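Long-range contact in HIT domain-containing protein (Sulfolobus tokodaii, PDB 2EO4), which belongs to the histidine triad family, binds zinc, and probably acts as a nucleotide hydrolase, perhaps on adenylyl sulfate: residues A[38-43]-A[93-98]. Numbering follows the deposited sequence.
Sequences VIPKKH and FHLHVH. With ZN (zinc ion), chain B; PO4 (phosphate ion), chain C.
His94 and His43 meet at a zinc ion, and the His94 side chain is the one to follow outward. Its CB lies 4.0 Å from His43 ND1. With CG anti to the backbone N (chi1 177°), the ring reaches across to segment 38-43, where His94 ND1 binds the zinc at 2.1 Å and His43 ND1 does so at 2.0 Å. Cys1 and Cys4 complete the site, and His43 NE2 is hydrogen-bonded to Glu45. On the ring's other flank CD2 passes near Ile39 CB; CE1, next to the metal-bound nitrogen, turns its edge to Lys41 O. At the tip His94 NE2 donates to Pro40 O (2.9 Å), in the ring plane and nearly straight along that carbonyl. Metal and hydrogen bond together fix the ring's rotation. The backbone O of His94 accepts from His96 ND1 at 2.7 Å, while His96 NE2 donates to O1 of a phosphate probably from the crystallisation liquor; His96 is the predicted nucleotidylated residue. An alanine at His96 would probably leave the phosphate without this donor and His94 O without its ring N-H. Ile39 CG2 presses on His96 CB at 3.3 Å. Beyond, Val38 and Val97 form an antiparallel hydrogen-bonded pair joining strands 36-40 and 97-102, with Val38 packed on helix 52-72 and Ile39 on helix 2-7.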
loop_
_atom_site.group_PDB
_atom_site.type_symbol
_atom_site.label_atom_id
_atom_site.label_comp_id
_atom_site.label_asym_id
_atom_site.label_seq_id
_atom_site.Cartn_x
_atom_site.Cartn_y
_atom_site.Cartn_z
ATOM N N VAL A 38 -4.141 6.025 7.550
ATOM C CA VAL A 38 -3.416 7.248 7.225
ATOM C C VAL A 38 -4.157 7.865 6.056
ATOM O O VAL A 38 -4.412 7.201 5.049
ATOM C CB VAL A 38 -1.960 6.962 6.815
ATOM C CG1 VAL A 38 -1.240 8.275 6.524
ATOM C CG2 VAL A 38 -1.250 6.203 7.927
ATOM N N ILE A 39 -4.508 9.137 6.184
ATOM C CA ILE A 39 -5.266 9.786 5.132
ATOM C C ILE A 39 -4.839 11.197 4.773
ATOM O O ILE A 39 -4.293 11.930 5.603
ATOM C CB ILE A 39 -6.756 9.910 5.524
ATOM C CG1 ILE A 39 -6.889 10.871 6.712
ATOM C CG2 ILE A 39 -7.323 8.554 5.913
ATOM C CD1 ILE A 39 -8.316 11.238 7.068
ATOM N N PRO A 40 -5.060 11.580 3.508
ATOM C CA PRO A 40 -4.720 12.936 3.081
ATOM C C PRO A 40 -5.971 13.659 3.588
ATOM O O PRO A 40 -7.055 13.059 3.600
ATOM C CB PRO A 40 -4.732 12.845 1.555
ATOM C CG PRO A 40 -4.474 11.386 1.278
ATOM C CD PRO A 40 -5.292 10.709 2.345
ATOM N N LYS A 41 -5.853 14.907 4.023
ATOM C CA LYS A 41 -7.039 15.615 4.496
ATOM C C LYS A 41 -7.960 15.946 3.328
ATOM O O LYS A 41 -9.185 15.923 3.468
ATOM C CB LYS A 41 -6.642 16.885 5.253
ATOM C CG LYS A 41 -6.043 16.584 6.616
ATOM C CD LYS A 41 -5.768 17.845 7.409
ATOM C CE LYS A 41 -5.289 17.509 8.812
ATOM N NZ LYS A 41 -5.141 18.737 9.654
ATOM N N LYS A 42 -7.371 16.248 2.174
ATOM C CA LYS A 42 -8.162 16.548 0.988
ATOM C C LYS A 42 -8.847 15.260 0.538
ATOM O O LYS A 42 -8.248 14.183 0.570
ATOM C CB LYS A 42 -7.277 17.082 -0.138
ATOM C CG LYS A 42 -8.044 17.367 -1.418
ATOM C CD LYS A 42 -7.170 18.040 -2.461
ATOM C CE LYS A 42 -7.962 18.346 -3.722
ATOM N NZ LYS A 42 -7.133 19.048 -4.742
ATOM N N HIS A 43 -10.100 15.382 0.113
ATOM C CA HIS A 43 -10.887 14.233 -0.311
ATOM C C HIS A 43 -10.608 13.735 -1.732
ATOM O O HIS A 43 -10.758 14.471 -2.704
ATOM C CB HIS A 43 -12.379 14.566 -0.180
ATOM C CG HIS A 43 -13.286 13.410 -0.462
ATOM N ND1 HIS A 43 -13.791 12.597 0.532
ATOM C CD2 HIS A 43 -13.767 12.919 -1.629
ATOM C CE1 HIS A 43 -14.545 11.657 -0.012
ATOM N NE2 HIS A 43 -14.545 11.830 -1.321
ATOM N N PHE A 93 -15.014 5.764 0.750
ATOM C CA PHE A 93 -14.457 6.367 -0.446
ATOM C C PHE A 93 -13.740 7.695 -0.275
ATOM O O PHE A 93 -14.087 8.711 -0.882
ATOM C CB PHE A 93 -15.557 6.419 -1.507
ATOM C CG PHE A 93 -16.063 5.054 -1.871
ATOM C CD1 PHE A 93 -15.373 4.267 -2.788
ATOM C CD2 PHE A 93 -17.153 4.500 -1.205
ATOM C CE1 PHE A 93 -15.751 2.951 -3.030
ATOM C CE2 PHE A 93 -17.538 3.182 -1.439
ATOM C CZ PHE A 93 -16.834 2.405 -2.352
ATOM N N HIS A 94 -12.722 7.643 0.576
ATOM C CA HIS A 94 -11.829 8.750 0.890
ATOM C C HIS A 94 -10.514 7.994 1.037
ATOM O O HIS A 94 -10.373 7.168 1.939
ATOM C CB HIS A 94 -12.191 9.403 2.227
ATOM C CG HIS A 94 -11.264 10.512 2.632
ATOM N ND1 HIS A 94 -11.681 11.819 2.773
ATOM C CD2 HIS A 94 -9.940 10.508 2.923
ATOM C CE1 HIS A 94 -10.657 12.572 3.134
ATOM N NE2 HIS A 94 -9.587 11.801 3.232
ATOM N N LEU A 95 -9.574 8.259 0.136
ATOM C CA LEU A 95 -8.282 7.583 0.140
ATOM C C LEU A 95 -7.664 7.416 1.519
ATOM O O LEU A 95 -7.433 8.390 2.232
ATOM C CB LEU A 95 -7.301 8.338 -0.768
ATOM C CG LEU A 95 -5.818 7.937 -0.757
ATOM C CD1 LEU A 95 -5.644 6.452 -1.029
ATOM C CD2 LEU A 95 -5.090 8.763 -1.808
ATOM N N HIS A 96 -7.401 6.168 1.889
ATOM C CA HIS A 96 -6.769 5.884 3.164
ATOM C C HIS A 96 -5.939 4.626 3.058
ATOM O O HIS A 96 -6.285 3.695 2.324
ATOM C CB HIS A 96 -7.796 5.734 4.290
ATOM C CG HIS A 96 -8.816 4.662 4.059
ATOM N ND1 HIS A 96 -9.785 4.752 3.085
ATOM C CD2 HIS A 96 -9.059 3.509 4.727
ATOM C CE1 HIS A 96 -10.585 3.703 3.165
ATOM N NE2 HIS A 96 -10.166 2.935 4.153
ATOM N N VAL A 97 -4.832 4.621 3.788
ATOM C CA VAL A 97 -3.926 3.482 3.814
ATOM C C VAL A 97 -4.049 2.813 5.171
ATOM O O VAL A 97 -3.963 3.476 6.204
ATOM C CB VAL A 97 -2.461 3.932 3.619
ATOM C CG1 VAL A 97 -1.518 2.743 3.788
ATOM C CG2 VAL A 97 -2.292 4.544 2.234
ATOM N N HIS A 98 -4.267 1.503 5.160
ATOM C CA HIS A 98 -4.382 0.739 6.395
ATOM C C HIS A 98 -2.996 0.320 6.874
ATOM O O HIS A 98 -2.163 -0.087 6.073
ATOM C CB HIS A 98 -5.169 -0.557 6.161
ATOM C CG HIS A 98 -6.602 -0.354 5.786
ATOM N ND1 HIS A 98 -7.623 -0.395 6.710
ATOM C CD2 HIS A 98 -7.191 -0.159 4.582
ATOM C CE1 HIS A 98 -8.781 -0.236 6.092
ATOM N NE2 HIS A 98 -8.547 -0.091 4.800
HETATM ZN ZN ZN B . -13.596 12.632 2.516
HETATM P P PO4 C . -11.654 0.209 3.191
HETATM O O1 PO4 C . -11.373 0.722 4.552
HETATM O O2 PO4 C . -10.379 -0.023 2.467
HETATM O O3 PO4 C . -12.407 -1.076 3.297
HETATM O O4 PO4 C . -12.472 1.204 2.444
#